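Long-range contact in YkuI protein (PDB 2BAS), which contains an EAL domain of the kind that hydrolyses the second messenger cyclic di-GMP, and is probably a cyclic-di-GMP phosphodiesterase: residues 238-246 with 277-288. Numbering follows the deposited sequence.
Sequences NFQLQYAWR and EFHQFITHEKKK
Arg246 and Glu285 form the one salt bridge between segments 238-246 and 277-288, the latter part of the long helix 271-311, a loose bridge with Arg246 NE 3.6 Å from Glu285 OE2. Helix 238-246 belongs to the EAL barrel, following strand 229-233 and preceding the parallel strand 249-252, whereas helix 271-311 runs from the barrel to the C-terminal signalling domain. The axes of segments 238-246 and 277-288 cross at -64° and come within 10.7 Å of each other.

An aromatic cluster fills the crossing, and Trp245 enters it as a knob into the hole formed by Phe278, Phe281, Ile282 and Glu285. With CG anti to the backbone N (chi1 178°), the indole reaches across to the long helix. Phe281 CB lies over the six-membered ring, 3.7 Å from its centroid, in a CH-pi contact, while Glu285 CG meets the rim in the ring plane near CZ3. The five-membered ring makes an offset stack with Phe278, placing Trp245 CD1 above the centre of the phenyl ring. Ser369 of the second subunit also packs on Trp245 and Ile282, bringing the dimer partner to this aromatic packing.

Phe281 is itself sandwiched: the carbonyl oxygen of Glu277 lies over one face and CA of Gln242 over the other, the latter 4.0 Å from the ring centroid. Leu241 continues the apolar seam, its CG 4.2 Å from Phe281 CE1, and its side chain also packs on Phe252 of the barrel. Beyond it, the Glu277 carboxylate is hydrogen-bonded through OE1 to Tyr256 OH, while OE2 comes within 3.9 Å of Leu241 CD2.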
loop_
_atom_site.group_PDB
_atom_site.type_symbol
_atom_site.label_atom_id
_atom_site.label_comp_id
_atom_site.label_asym_id
_atom_site.label_seq_id
_atom_site.Cartn_x
_atom_site.Cartn_y
_atom_site.Cartn_z
ATOM N N ASN A 238 14.216 2.701 -21.421
ATOM C CA ASN A 238 13.709 1.344 -21.497
ATOM C C ASN A 238 13.286 0.784 -20.142
ATOM O O ASN A 238 12.188 0.235 -20.007
ATOM C CB ASN A 238 14.725 0.428 -22.161
ATOM C CG ASN A 238 14.076 -0.771 -22.800
ATOM O OD1 ASN A 238 12.966 -0.677 -23.333
ATOM N ND2 ASN A 238 14.762 -1.912 -22.760
ATOM N N PHE A 239 14.148 0.942 -19.141
ATOM C CA PHE A 239 13.884 0.423 -17.796
ATOM C C PHE A 239 12.622 1.010 -17.145
ATOM O O PHE A 239 12.046 0.401 -16.232
ATOM C CB PHE A 239 15.111 0.593 -16.884
ATOM C CG PHE A 239 15.412 2.024 -16.514
ATOM C CD1 PHE A 239 14.805 2.617 -15.398
ATOM C CD2 PHE A 239 16.311 2.777 -17.267
ATOM C CE1 PHE A 239 15.082 3.936 -15.049
ATOM C CE2 PHE A 239 16.595 4.095 -16.926
ATOM C CZ PHE A 239 15.977 4.675 -15.818
ATOM N N GLN A 240 12.205 2.192 -17.606
ATOM C CA GLN A 240 10.994 2.849 -17.092
ATOM C C GLN A 240 9.719 2.219 -17.657
ATOM O O GLN A 240 8.735 2.043 -16.937
ATOM C CB GLN A 240 11.039 4.354 -17.364
ATOM C CG GLN A 240 12.034 5.096 -16.475
ATOM C CD GLN A 240 12.361 6.497 -16.961
ATOM O OE1 GLN A 240 12.582 7.398 -16.156
ATOM N NE2 GLN A 240 12.407 6.683 -18.273
ATOM N N LEU A 241 9.754 1.876 -18.944
ATOM C CA LEU A 241 8.660 1.160 -19.591
ATOM C C LEU A 241 8.562 -0.237 -18.993
ATOM O O LEU A 241 7.470 -0.701 -18.650
ATOM C CB LEU A 241 8.882 1.079 -21.102
ATOM C CG LEU A 241 7.778 0.400 -21.921
ATOM C CD1 LEU A 241 6.435 1.116 -21.759
ATOM C CD2 LEU A 241 8.178 0.309 -23.383
ATOM N N GLN A 242 9.717 -0.892 -18.872
ATOM C CA GLN A 242 9.849 -2.163 -18.168
ATOM C C GLN A 242 9.179 -2.058 -16.805
ATOM O O GLN A 242 8.295 -2.851 -16.480
ATOM C CB GLN A 242 11.339 -2.533 -18.037
ATOM C CG GLN A 242 11.764 -3.249 -16.738
ATOM C CD GLN A 242 11.438 -4.733 -16.720
ATOM O OE1 GLN A 242 12.082 -5.542 -17.404
ATOM N NE2 GLN A 242 10.447 -5.104 -15.913
ATOM N N TYR A 243 9.571 -1.055 -16.027
ATOM C CA TYR A 243 9.038 -0.909 -14.687
ATOM C C TYR A 243 7.514 -0.800 -14.669
ATOM O O TYR A 243 6.854 -1.509 -13.902
ATOM C CB TYR A 243 9.677 0.269 -13.956
ATOM C CG TYR A 243 9.170 0.390 -12.549
ATOM C CD1 TYR A 243 9.802 -0.278 -11.508
ATOM C CD2 TYR A 243 8.026 1.151 -12.261
ATOM C CE1 TYR A 243 9.318 -0.187 -10.202
ATOM C CE2 TYR A 243 7.532 1.249 -10.963
ATOM C CZ TYR A 243 8.184 0.576 -9.939
ATOM O OH TYR A 243 7.706 0.671 -8.651
ATOM N N ALA A 244 6.969 0.083 -15.506
ATOM C CA ALA A 244 5.523 0.326 -15.564
ATOM C C ALA A 244 4.755 -0.953 -15.852
ATOM O O ALA A 244 3.772 -1.286 -15.182
ATOM C CB ALA A 244 5.213 1.367 -16.625
ATOM N N TRP A 245 5.232 -1.679 -16.854
ATOM C CA TRP A 245 4.597 -2.900 -17.271
ATOM C C TRP A 245 4.597 -3.978 -16.182
ATOM O O TRP A 245 3.596 -4.675 -16.010
ATOM C CB TRP A 245 5.265 -3.403 -18.536
ATOM C CG TRP A 245 4.707 -4.676 -18.991
ATOM C CD1 TRP A 245 3.657 -4.849 -19.838
ATOM C CD2 TRP A 245 5.143 -5.982 -18.603
ATOM N NE1 TRP A 245 3.419 -6.189 -20.013
ATOM C CE2 TRP A 245 4.315 -6.907 -19.265
ATOM C CE3 TRP A 245 6.156 -6.458 -17.760
ATOM C CZ2 TRP A 245 4.470 -8.279 -19.126
ATOM C CZ3 TRP A 245 6.313 -7.828 -17.617
ATOM C CH2 TRP A 245 5.473 -8.725 -18.299
ATOM N N ARG A 246 5.697 -4.129 -15.447
ATOM C CA ARG A 246 5.758 -5.178 -14.418
ATOM C C ARG A 246 4.994 -4.753 -13.159
ATOM O O ARG A 246 4.675 -5.579 -12.312
ATOM C CB ARG A 246 7.212 -5.574 -14.103
ATOM C CG ARG A 246 7.743 -5.056 -12.786
ATOM C CD ARG A 246 9.162 -4.543 -12.891
ATOM N NE ARG A 246 10.175 -5.589 -12.870
ATOM C CZ ARG A 246 11.484 -5.345 -12.861
ATOM N NH1 ARG A 246 11.918 -4.087 -12.876
ATOM N NH2 ARG A 246 12.359 -6.353 -12.843
ATOM N N GLU A 277 8.338 -5.628 -27.744
ATOM C CA GLU A 277 9.041 -5.147 -26.562
ATOM C C GLU A 277 8.436 -5.729 -25.276
ATOM O O GLU A 277 9.154 -5.958 -24.294
ATOM C CB GLU A 277 9.086 -3.616 -26.542
ATOM C CG GLU A 277 10.148 -3.029 -25.610
ATOM C CD GLU A 277 10.753 -1.730 -26.132
ATOM O OE1 GLU A 277 11.989 -1.576 -26.015
ATOM O OE2 GLU A 277 10.010 -0.871 -26.668
ATOM N N PHE A 278 7.129 -5.994 -25.299
ATOM C CA PHE A 278 6.472 -6.636 -24.164
ATOM C C PHE A 278 6.813 -8.124 -24.062
ATOM O O PHE A 278 6.910 -8.663 -22.955
ATOM C CB PHE A 278 4.950 -6.425 -24.174
ATOM C CG PHE A 278 4.517 -4.999 -23.907
ATOM C CD1 PHE A 278 5.382 -4.079 -23.306
ATOM C CD2 PHE A 278 3.220 -4.586 -24.219
ATOM C CE1 PHE A 278 4.976 -2.760 -23.054
ATOM C CE2 PHE A 278 2.802 -3.272 -23.968
ATOM C CZ PHE A 278 3.682 -2.361 -23.383
ATOM N N HIS A 279 6.989 -8.785 -25.210
ATOM C CA HIS A 279 7.357 -10.204 -25.232
ATOM C C HIS A 279 8.696 -10.461 -24.550
ATOM O O HIS A 279 8.891 -11.514 -23.942
ATOM C CB HIS A 279 7.389 -10.758 -26.655
ATOM C CG HIS A 279 6.046 -11.164 -27.179
ATOM N ND1 HIS A 279 5.411 -10.490 -28.208
ATOM C CD2 HIS A 279 5.221 -12.182 -26.819
ATOM C CE1 HIS A 279 4.253 -11.074 -28.460
ATOM N NE2 HIS A 279 4.112 -12.102 -27.630
ATOM N N GLN A 280 9.615 -9.508 -24.675
ATOM C CA GLN A 280 10.883 -9.577 -23.970
ATOM C C GLN A 280 10.598 -9.530 -22.471
ATOM O O GLN A 280 11.102 -10.374 -21.727
ATOM C CB GLN A 280 11.817 -8.439 -24.381
ATOM C CG GLN A 280 12.169 -8.413 -25.871
ATOM C CD GLN A 280 12.854 -7.118 -26.302
ATOM O OE1 GLN A 280 13.944 -6.791 -25.831
ATOM N NE2 GLN A 280 12.217 -6.381 -27.209
ATOM N N PHE A 281 9.762 -8.571 -22.049
ATOM C CA PHE A 281 9.346 -8.427 -20.650
ATOM C C PHE A 281 8.703 -9.698 -20.090
ATOM O O PHE A 281 8.999 -10.097 -18.957
ATOM C CB PHE A 281 8.366 -7.266 -20.461
ATOM C CG PHE A 281 8.906 -5.910 -20.859
ATOM C CD1 PHE A 281 8.057 -4.952 -21.396
ATOM C CD2 PHE A 281 10.250 -5.586 -20.699
ATOM C CE1 PHE A 281 8.529 -3.697 -21.763
ATOM C CE2 PHE A 281 10.730 -4.328 -21.076
ATOM C CZ PHE A 281 9.865 -3.386 -21.603
ATOM N N ILE A 282 7.828 -10.321 -20.879
ATOM C CA ILE A 282 7.154 -11.557 -20.469
ATOM C C ILE A 282 8.159 -12.693 -20.249
ATOM O O ILE A 282 8.180 -13.300 -19.179
ATOM C CB ILE A 282 6.052 -11.978 -21.475
ATOM C CG1 ILE A 282 4.924 -10.941 -21.490
ATOM C CG2 ILE A 282 5.506 -13.376 -21.144
ATOM C CD1 ILE A 282 3.915 -11.134 -22.611
ATOM N N THR A 283 8.997 -12.953 -21.251
ATOM C CA THR A 283 10.009 -14.021 -21.183
ATOM C C THR A 283 11.028 -13.816 -20.059
ATOM O O THR A 283 11.477 -14.781 -19.441
ATOM C CB THR A 283 10.744 -14.200 -22.529
ATOM O OG1 THR A 283 11.170 -12.921 -23.008
ATOM C CG2 THR A 283 9.818 -14.821 -23.568
ATOM N N HIS A 284 11.382 -12.559 -19.789
ATOM C CA HIS A 284 12.292 -12.251 -18.689
ATOM C C HIS A 284 11.607 -12.480 -17.344
ATOM O O HIS A 284 12.260 -12.897 -16.383
ATOM C CB HIS A 284 12.854 -10.828 -18.795
ATOM C CG HIS A 284 13.817 -10.475 -17.699
ATOM N ND1 HIS A 284 15.074 -11.034 -17.600
ATOM C CD2 HIS A 284 13.705 -9.619 -16.655
ATOM C CE1 HIS A 284 15.694 -10.537 -16.544
ATOM N NE2 HIS A 284 14.885 -9.675 -15.955
ATOM N N GLU A 285 10.298 -12.220 -17.285
ATOM C CA GLU A 285 9.521 -12.440 -16.059
ATOM C C GLU A 285 9.197 -13.908 -15.818
ATOM O O GLU A 285 9.210 -14.363 -14.658
ATOM C CB GLU A 285 8.239 -11.616 -16.030
ATOM C CG GLU A 285 8.459 -10.140 -15.743
ATOM C CD GLU A 285 9.088 -9.856 -14.382
ATOM O OE1 GLU A 285 8.809 -10.595 -13.398
ATOM O OE2 GLU A 285 9.852 -8.863 -14.308
ATOM N N LYS A 286 8.900 -14.633 -16.905
ATOM C CA LYS A 286 8.660 -16.071 -16.834
ATOM C C LYS A 286 9.882 -16.705 -16.183
ATOM O O LYS A 286 9.763 -17.395 -15.166
ATOM C CB LYS A 286 8.432 -16.686 -18.223
ATOM C CG LYS A 286 7.218 -16.166 -19.010
ATOM C CD LYS A 286 5.882 -16.656 -18.456
ATOM C CE LYS A 286 5.452 -17.967 -19.073
ATOM N NZ LYS A 286 5.319 -17.851 -20.541
ATOM N N LYS A 287 11.048 -16.419 -16.768
ATOM C CA LYS A 287 12.347 -16.929 -16.319
ATOM C C LYS A 287 12.624 -16.548 -14.871
ATOM O O LYS A 287 13.155 -17.350 -14.107
ATOM C CB LYS A 287 13.468 -16.411 -17.232
ATOM C CG LYS A 287 14.866 -16.974 -16.945
ATOM C CD LYS A 287 15.889 -16.618 -18.034
ATOM C CE LYS A 287 16.249 -15.127 -18.046
ATOM N NZ LYS A 287 17.069 -14.726 -19.236
ATOM N N LYS A 288 12.245 -15.330 -14.500
ATOM C CA LYS A 288 12.442 -14.831 -13.150
ATOM C C LYS A 288 11.543 -15.545 -12.140
ATOM O O LYS A 288 11.977 -15.847 -11.035
ATOM C CB LYS A 288 12.197 -13.323 -13.124
ATOM C CG LYS A 288 12.636 -12.619 -11.856
ATOM C CD LYS A 288 12.672 -11.117 -12.096
ATOM C CE LYS A 288 13.019 -10.348 -10.836
ATOM N NZ LYS A 288 13.114 -8.898 -11.170
#